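Local structure of beta-lactamase (Sphaerobacter thermophilus, 4EWF) at residues A[78-81]-A[82-85]; A[229-233]-A[234-238]; A[256-259]-A[260-263]. The protein probably hydrolyses beta-lactams to substituted beta-amino acids, as a member of the class A beta-lactamase family. All coordinates share one frame; numbering follows the deposited sequence.

From the N terminus, contact 1 comes first: residues 78-85 include a short 3-10 turn at 81-83, at the surface, in the connection between strand 76-78 and strand 99-101. Contact 2 closes the hairpin of strands 223-232 and 235-244 through a turn at its tip, and contact 3 lies within helix 249-266, which follows that hairpin in the chain. The three come in series, with none nested or crossed. Contacts 2 and 3 touch where the helix packs on the five-stranded antiparallel sheet, I230 CD1 lying 3.7 Å from T260 CG2. Contact 1 lies on the opposite side of the chain's centre, its centre about 38 Å from each of theirs, near helix 115-125.

Contact 1 (A[78-81]-A[82-85]); sequences VLRA and ADKA
R80 and D83 meet round two overlapping turns, where the chain leaves an extended path at L79 and R80 and winds into a short 3-10 stretch at A81 to D83. D83 N donates to R80 O over 2.9 Å, and K84 N donates to A81 O at 3.2 Å with a fairly straight N-H...O angle of 163°. Both are i to i+3 bonds, the spacing of a 3-10 turn. A81 and A82 are exposed at the turn, where a methyl group is enough. D83 turns its carboxylate back over the start of the turn: with CG beside its own backbone N (chi1 -51°), OD2 comes within 3.1 Å of R80 N, a weak and bent bond. A water bridges V78 O and the same OD2, giving to both. Next along the chain, the extended K84 side chain crosses L79 at about a right angle, so that K84 CE lies 3.9 Å from L79 CD2; L79, buried, also rests on T116 of helix 115-125. The ammonium of K84 goes on to D96 in a salt bridge and to the carbonyl of L94. D83 thus adds a weak side-chain bond to a turn that the backbone already closes, while lysine ties it to the adjoining loop; R80 N and the water are donors that would suit a carboxylate that is probably negatively charged, whereas R80 NE, 5.6 Å from D83 OD2, makes no salt bridge with it.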
ATOM      1  N   VAL A  78      22.221  11.900   4.189  1.00 28.21           N
ATOM      2  CA  VAL A  78      23.218  11.637   3.153  1.00 26.36           C
ATOM      3  C   VAL A  78      23.215  10.154   2.759  1.00 31.20           C
ATOM      4  O   VAL A  78      23.211   9.265   3.623  1.00 30.10           O
ATOM      5  CB  VAL A  78      24.637  12.034   3.619  1.00 28.24           C
ATOM      6  CG1 VAL A  78      25.687  11.668   2.554  1.00 28.73           C
ATOM      7  CG2 VAL A  78      24.702  13.517   3.955  1.00 30.67           C
ATOM      8  N   LEU A  79      23.215   9.899   1.455  1.00 27.26           N
ATOM      9  CA  LEU A  79      23.278   8.541   0.923  1.00 25.89           C
ATOM     10  C   LEU A  79      24.681   7.947   1.105  1.00 22.85           C
ATOM     11  O   LEU A  79      25.671   8.503   0.621  1.00 26.14           O
ATOM     12  CB  LEU A  79      22.909   8.531  -0.561  1.00 27.39           C
ATOM     13  CG  LEU A  79      22.975   7.154  -1.238  1.00 29.21           C
ATOM     14  CD1 LEU A  79      21.910   6.232  -0.669  1.00 24.77           C
ATOM     15  CD2 LEU A  79      22.804   7.302  -2.732  1.00 25.65           C
ATOM     16  N   ARG A  80      24.755   6.808   1.789  1.00 21.12           N
ATOM     17  CA  ARG A  80      26.032   6.138   2.023  1.00 31.02           C
ATOM     18  C   ARG A  80      26.002   4.733   1.427  1.00 28.41           C
ATOM     19  O   ARG A  80      24.961   4.089   1.388  1.00 25.90           O
ATOM     20  CB  ARG A  80      26.332   6.059   3.520  1.00 37.16           C
ATOM     21  CG  ARG A  80      27.264   7.135   4.051  1.00 53.14           C
ATOM     22  CD  ARG A  80      26.792   8.520   3.704  1.00 56.88           C
ATOM     23  NE  ARG A  80      27.054   9.497   4.765  1.00 58.45           N
ATOM     24  CZ  ARG A  80      27.995  10.440   4.719  1.00 54.15           C
ATOM     25  NH1 ARG A  80      28.794  10.549   3.662  1.00 38.40           N
ATOM     26  NH2 ARG A  80      28.124  11.291   5.734  1.00 58.14           N
ATOM     27  N   ALA A  81      27.166   4.269   0.988  1.00 21.42           N
ATOM     28  CA  ALA A  81      27.315   2.937   0.414  1.00 29.90           C
ATOM     29  C   ALA A  81      26.728   1.846   1.307  1.00 30.19           C
ATOM     30  O   ALA A  81      26.023   0.971   0.828  1.00 24.33           O
ATOM     31  CB  ALA A  81      28.780   2.657   0.131  1.00 28.48           C
ATOM     32  N   ALA A  82      27.022   1.894   2.604  1.00 27.08           N
ATOM     33  CA  ALA A  82      26.424   0.942   3.554  1.00 27.23           C
ATOM     34  C   ALA A  82      24.880   0.862   3.578  1.00 29.20           C
ATOM     35  O   ALA A  82      24.316  -0.181   3.939  1.00 35.41           O
ATOM     36  CB  ALA A  82      26.964   1.198   4.964  1.00 33.96           C
ATOM     37  N   ASP A  83      24.195   1.947   3.212  1.00 21.68           N
ATOM     38  CA  ASP A  83      22.723   1.992   3.251  1.00 23.86           C
ATOM     39  C   ASP A  83      22.056   1.368   2.030  1.00 23.49           C
ATOM     40  O   ASP A  83      20.852   1.090   2.044  1.00 19.83           O
ATOM     41  CB  ASP A  83      22.234   3.444   3.330  1.00 25.02           C
ATOM     42  CG  ASP A  83      22.908   4.229   4.439  1.00 42.61           C
ATOM     43  OD1 ASP A  83      22.973   3.698   5.570  1.00 39.89           O
ATOM     44  OD2 ASP A  83      23.362   5.373   4.175  1.00 43.30           O
ATOM     45  N   LYS A  84      22.817   1.179   0.959  1.00 23.61           N
ATOM     46  CA  LYS A  84      22.211   0.804  -0.325  1.00 19.62           C
ATOM     47  C   LYS A  84      21.630  -0.607  -0.258  1.00 23.68           C
ATOM     48  O   LYS A  84      22.341  -1.564   0.050  1.00 23.15           O
ATOM     49  CB  LYS A  84      23.251   0.927  -1.454  1.00 24.47           C
ATOM     50  CG  LYS A  84      23.666   2.388  -1.742  1.00 25.37           C
ATOM     51  CD  LYS A  84      24.694   2.507  -2.885  1.00 25.45           C
ATOM     52  CE  LYS A  84      24.740   3.946  -3.417  1.00 20.57           C
ATOM     53  NZ  LYS A  84      25.974   4.229  -4.227  1.00 22.68           N
ATOM     54  N   ALA A  85      20.336  -0.727  -0.557  1.00 23.22           N
ATOM     55  CA  ALA A  85      19.628  -2.003  -0.475  1.00 22.39           C
ATOM     56  C   ALA A  85      19.389  -2.585  -1.864  1.00 21.56           C
ATOM     57  O   ALA A  85      19.224  -1.840  -2.820  1.00 24.22           O
ATOM     58  CB  ALA A  85      18.264  -1.794   0.225  1.00 19.31           C
TER
HETATM   59  O   HOH W   1      22.918   7.776   6.061  1.00 43.74           O

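Contact 2 (A[229-233]-A[234-238]); sequences FITTP and AGTLV
T231 and T236 face each other across the hairpin in a non-hydrogen-bonded pair, their CA atoms 4.2 Å apart, and their hydroxyls meet on the face they share with F229. Each OG1 lies beside its own backbone N, opposite the carbonyl carbon (chi1 -69° and -64°), which brings T231 OG1 and T236 OG1 to 2.7 Å, a hydrogen bond in which either may give the proton. Threonine suits this place because the branched carbon favours an extended backbone while the hydroxyl finds a partner across the strands. On this face the methyl CG2 of T236 also lies 4.1 Å from F229 CB, and F229 packs on L189 and L192 of helix 182-192 and V171 of helix 164-175. On the opposite face, I230 and L237 are buried against helix 249-266, and their backbones exchange two bonds; the tighter, L237 N to I230 O, is 2.7 Å long. The two strands are neighbours in the antiparallel sheet of the beta-lactamase fold, joined by a two-residue hairpin loop, a type I turn from T232 to G235. Toward that tip the packing thins out: P233, whose ring fixes phi at the corner, and A234 are exposed to solvent. T232 OG1 accepts A234 N at 3.0 Å, an ST turn, and G235 N donates to T232 O, closing the turn. G235 takes up a phi of 142°, at which a side chain would press against the preceding carbonyl oxygen, so glycine fits where the loop re-enters the strand.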
ATOM      1  N   PHE A 229      -6.837   3.790  -2.428  1.00 21.15           N
ATOM      2  CA  PHE A 229      -8.161   4.365  -2.456  1.00 23.50           C
ATOM      3  C   PHE A 229      -8.456   4.946  -3.828  1.00 22.86           C
ATOM      4  O   PHE A 229      -7.553   5.310  -4.580  1.00 24.57           O
ATOM      5  CB  PHE A 229      -8.267   5.483  -1.417  1.00 19.11           C
ATOM      6  CG  PHE A 229      -7.415   6.668  -1.740  1.00 25.97           C
ATOM      7  CD1 PHE A 229      -7.945   7.755  -2.425  1.00 30.60           C
ATOM      8  CD2 PHE A 229      -6.069   6.688  -1.390  1.00 23.37           C
ATOM      9  CE1 PHE A 229      -7.156   8.855  -2.735  1.00 30.15           C
ATOM     10  CE2 PHE A 229      -5.272   7.791  -1.696  1.00 24.12           C
ATOM     11  CZ  PHE A 229      -5.810   8.864  -2.380  1.00 29.01           C
ATOM     12  N   ILE A 230      -9.738   5.033  -4.139  1.00 23.88           N
ATOM     13  CA  ILE A 230     -10.187   5.753  -5.321  1.00 24.64           C
ATOM     14  C   ILE A 230     -11.301   6.711  -4.918  1.00 23.82           C
ATOM     15  O   ILE A 230     -12.290   6.307  -4.300  1.00 22.10           O
ATOM     16  CB  ILE A 230     -10.678   4.800  -6.418  1.00 25.58           C
ATOM     17  CG1 ILE A 230      -9.536   3.892  -6.875  1.00 27.41           C
ATOM     18  CG2 ILE A 230     -11.223   5.585  -7.599  1.00 22.78           C
ATOM     19  CD1 ILE A 230     -10.006   2.705  -7.651  1.00 26.96           C
ATOM     20  N   THR A 231     -11.136   7.984  -5.267  1.00 29.02           N
ATOM     21  CA  THR A 231     -12.102   9.007  -4.895  1.00 30.83           C
ATOM     22  C   THR A 231     -12.724   9.628  -6.141  1.00 32.91           C
ATOM     23  O   THR A 231     -12.011  10.045  -7.053  1.00 36.31           O
ATOM     24  CB  THR A 231     -11.438  10.123  -4.055  1.00 32.19           C
ATOM     25  OG1 THR A 231     -11.075   9.606  -2.775  1.00 31.08           O
ATOM     26  CG2 THR A 231     -12.390  11.293  -3.856  1.00 38.39           C
ATOM     27  N   THR A 232     -14.052   9.652  -6.189  1.00 33.12           N
ATOM     28  CA  THR A 232     -14.776  10.422  -7.203  1.00 33.48           C
ATOM     29  C   THR A 232     -15.724  11.380  -6.482  1.00 42.27           C
ATOM     30  O   THR A 232     -15.882  11.296  -5.260  1.00 36.42           O
ATOM     31  CB  THR A 232     -15.596   9.517  -8.148  1.00 36.70           C
ATOM     32  OG1 THR A 232     -16.858   9.203  -7.540  1.00 36.59           O
ATOM     33  CG2 THR A 232     -14.854   8.237  -8.457  1.00 34.38           C
ATOM     34  N   PRO A 233     -16.361  12.303  -7.226  1.00 44.60           N
ATOM     35  CA  PRO A 233     -17.315  13.210  -6.571  1.00 44.29           C
ATOM     36  C   PRO A 233     -18.443  12.464  -5.844  1.00 42.71           C
ATOM     37  O   PRO A 233     -19.055  13.003  -4.922  1.00 43.79           O
ATOM     38  CB  PRO A 233     -17.871  14.044  -7.734  1.00 50.67           C
ATOM     39  CG  PRO A 233     -17.507  13.290  -8.982  1.00 53.77           C
ATOM     40  CD  PRO A 233     -16.237  12.570  -8.670  1.00 41.67           C
ATOM     41  N   ALA A 234     -18.696  11.227  -6.255  1.00 40.47           N
ATOM     42  CA  ALA A 234     -19.742  10.401  -5.660  1.00 44.47           C
ATOM     43  C   ALA A 234     -19.312   9.685  -4.367  1.00 45.64           C
ATOM     44  O   ALA A 234     -20.158   9.139  -3.652  1.00 42.84           O
ATOM     45  CB  ALA A 234     -20.234   9.386  -6.675  1.00 46.33           C
ATOM     46  N   GLY A 235     -18.006   9.673  -4.076  1.00 36.60           N
ATOM     47  CA  GLY A 235     -17.503   9.041  -2.861  1.00 34.26           C
ATOM     48  C   GLY A 235     -16.181   8.309  -3.048  1.00 33.72           C
ATOM     49  O   GLY A 235     -15.595   8.333  -4.136  1.00 32.27           O
ATOM     50  N   THR A 236     -15.711   7.650  -1.989  1.00 29.13           N
ATOM     51  CA  THR A 236     -14.396   7.004  -2.015  1.00 27.66           C
ATOM     52  C   THR A 236     -14.466   5.500  -1.772  1.00 29.16           C
ATOM     53  O   THR A 236     -15.139   5.043  -0.851  1.00 28.12           O
ATOM     54  CB  THR A 236     -13.442   7.629  -0.973  1.00 29.97           C
ATOM     55  OG1 THR A 236     -13.206   8.998  -1.311  1.00 30.83           O
ATOM     56  CG2 THR A 236     -12.103   6.889  -0.950  1.00 26.22           C
ATOM     57  N   LEU A 237     -13.758   4.746  -2.606  1.00 24.31           N
ATOM     58  CA  LEU A 237     -13.646   3.312  -2.460  1.00 21.28           C
ATOM     59  C   LEU A 237     -12.312   2.952  -1.788  1.00 23.04           C
ATOM     60  O   LEU A 237     -11.251   3.382  -2.242  1.00 22.02           O
ATOM     61  CB  LEU A 237     -13.694   2.661  -3.846  1.00 18.76           C
ATOM     62  CG  LEU A 237     -13.709   1.136  -3.842  1.00 26.09           C
ATOM     63  CD1 LEU A 237     -15.098   0.671  -3.425  1.00 23.76           C
ATOM     64  CD2 LEU A 237     -13.353   0.595  -5.211  1.00 23.50           C
ATOM     65  N   VAL A 238     -12.351   2.165  -0.717  1.00 17.23           N
ATOM     66  CA  VAL A 238     -11.094   1.675  -0.133  1.00 21.72           C
ATOM     67  C   VAL A 238     -10.813   0.263  -0.632  1.00 21.89           C
ATOM     68  O   VAL A 238     -11.685  -0.592  -0.587  1.00 22.60           O
ATOM     69  CB  VAL A 238     -11.130   1.682   1.409  1.00 23.33           C
ATOM     70  CG1 VAL A 238      -9.877   1.045   1.981  1.00 20.75           C
ATOM     71  CG2 VAL A 238     -11.304   3.114   1.931  1.00 27.24           C
TER

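Contact 3 (A[256-259]-A[260-263]); sequences IGDI and TRAA
D258 and R261 lie side by side on the more open flank of the helix, three residues apart and pointing the same way. Their carboxylate and guanidinium planes are only 13° apart but stepped, so one oxygen meets one nitrogen rather than pairing in plane: D258 OD1 stands 3.3 Å from R261 NH2, a long salt bridge. The arginine reaches it by starting with CG opposite its backbone N (chi1 -175°) and then bending at both following torsions. Its guanidinium also makes a cation-pi contact with Y204, so two partners help to set its rotation. On another side of the helix, T260 turns its hydroxyl back along the axis to I256. T260 OG1 donates to I256 O at 2.9 Å, while T260 N donates to the same oxygen at 3.0 Å, the two coming from opposite faces of the carbonyl plane. A buried hydroxyl is satisfied in this way without leaving the helix, which makes threonine acceptable in an apolar setting. I256 crosses T260 obliquely, its CG2 4.0 Å from T260 OG1. The remaining i to i+4 backbone bonds run in regular succession. I256 and T260 lean on strands 223-232 and 235-244, at V224, V241 and V239 among others, whereas I259 and the compact A262 meet helix 12-22 at A17, V18 and V14, so the helix packs on the sheet with one flank against helix 12-22.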
ATOM      1  N   ILE A 256      -5.830  -7.865  -9.674  1.00 20.20           N
ATOM      2  CA  ILE A 256      -6.136  -6.702  -8.860  1.00 21.47           C
ATOM      3  C   ILE A 256      -6.923  -5.665  -9.666  1.00 20.82           C
ATOM      4  O   ILE A 256      -7.903  -5.121  -9.174  1.00 19.21           O
ATOM      5  CB  ILE A 256      -4.870  -6.070  -8.240  1.00 21.57           C
ATOM      6  CG1 ILE A 256      -4.178  -7.103  -7.335  1.00 25.47           C
ATOM      7  CG2 ILE A 256      -5.254  -4.832  -7.430  1.00 15.69           C
ATOM      8  CD1 ILE A 256      -2.794  -6.703  -6.808  1.00 25.04           C
ATOM      9  N   GLY A 257      -6.503  -5.400 -10.899  1.00 18.50           N
ATOM     10  CA  GLY A 257      -7.234  -4.472 -11.757  1.00 21.91           C
ATOM     11  C   GLY A 257      -8.687  -4.895 -11.971  1.00 22.23           C
ATOM     12  O   GLY A 257      -9.605  -4.066 -11.887  1.00 19.15           O
ATOM     13  N   ASP A 258      -8.903  -6.184 -12.234  1.00 18.39           N
ATOM     14  CA  ASP A 258     -10.262  -6.714 -12.484  1.00 20.13           C
ATOM     15  C   ASP A 258     -11.149  -6.672 -11.237  1.00 19.02           C
ATOM     16  O   ASP A 258     -12.344  -6.367 -11.293  1.00 20.27           O
ATOM     17  CB  ASP A 258     -10.194  -8.161 -12.996  1.00 27.06           C
ATOM     18  CG  ASP A 258      -9.704  -8.256 -14.442  1.00 42.81           C
ATOM     19  OD1 ASP A 258      -9.733  -7.233 -15.157  1.00 48.09           O
ATOM     20  OD2 ASP A 258      -9.296  -9.360 -14.864  1.00 53.38           O
ATOM     21  N   ILE A 259     -10.569  -7.034 -10.107  1.00 17.65           N
ATOM     22  CA  ILE A 259     -11.313  -6.983  -8.849  1.00 17.17           C
ATOM     23  C   ILE A 259     -11.727  -5.532  -8.534  1.00 19.96           C
ATOM     24  O   ILE A 259     -12.878  -5.261  -8.160  1.00 18.41           O
ATOM     25  CB  ILE A 259     -10.449  -7.569  -7.719  1.00 17.56           C
ATOM     26  CG1 ILE A 259     -10.358  -9.093  -7.877  1.00 18.20           C
ATOM     27  CG2 ILE A 259     -11.011  -7.187  -6.350  1.00 21.82           C
ATOM     28  CD1 ILE A 259      -9.225  -9.731  -7.021  1.00 21.28           C
ATOM     29  N   THR A 260     -10.779  -4.603  -8.697  1.00 18.87           N
ATOM     30  CA  THR A 260     -11.018  -3.179  -8.467  1.00 21.21           C
ATOM     31  C   THR A 260     -12.090  -2.615  -9.421  1.00 22.38           C
ATOM     32  O   THR A 260     -13.030  -1.914  -9.020  1.00 23.15           O
ATOM     33  CB  THR A 260      -9.676  -2.372  -8.599  1.00 17.94           C
ATOM     34  OG1 THR A 260      -8.740  -2.823  -7.618  1.00 22.98           O
ATOM     35  CG2 THR A 260      -9.909  -0.874  -8.425  1.00 20.37           C
ATOM     36  N   ARG A 261     -11.979  -2.960 -10.693  1.00 21.01           N
ATOM     37  CA  ARG A 261     -12.972  -2.511 -11.648  1.00 24.05           C
ATOM     38  C   ARG A 261     -14.380  -2.987 -11.273  1.00 18.82           C
ATOM     39  O   ARG A 261     -15.346  -2.215 -11.335  1.00 22.06           O
ATOM     40  CB  ARG A 261     -12.617  -2.997 -13.047  1.00 25.22           C
ATOM     41  CG  ARG A 261     -13.545  -2.448 -14.098  1.00 36.55           C
ATOM     42  CD  ARG A 261     -14.015  -3.534 -15.029  1.00 50.15           C
ATOM     43  NE  ARG A 261     -13.257  -3.561 -16.265  1.00 53.43           N
ATOM     44  CZ  ARG A 261     -12.600  -4.625 -16.717  1.00 64.80           C
ATOM     45  NH1 ARG A 261     -11.940  -4.563 -17.870  1.00 66.03           N
ATOM     46  NH2 ARG A 261     -12.610  -5.754 -16.021  1.00 65.54           N
ATOM     47  N   ALA A 262     -14.490  -4.267 -10.921  1.00 19.87           N
ATOM     48  CA  ALA A 262     -15.772  -4.845 -10.568  1.00 25.32           C
ATOM     49  C   ALA A 262     -16.315  -4.148  -9.325  1.00 24.02           C
ATOM     50  O   ALA A 262     -17.509  -3.971  -9.188  1.00 21.57           O
ATOM     51  CB  ALA A 262     -15.628  -6.350 -10.315  1.00 21.60           C
ATOM     52  N   ALA A 263     -15.422  -3.763  -8.414  1.00 22.09           N
ATOM     53  CA  ALA A 263     -15.844  -3.072  -7.194  1.00 19.52           C
ATOM     54  C   ALA A 263     -16.348  -1.656  -7.493  1.00 20.58           C
ATOM     55  O   ALA A 263     -17.340  -1.197  -6.908  1.00 21.15           O
ATOM     56  CB  ALA A 263     -14.697  -3.046  -6.164  1.00 18.27           C
TER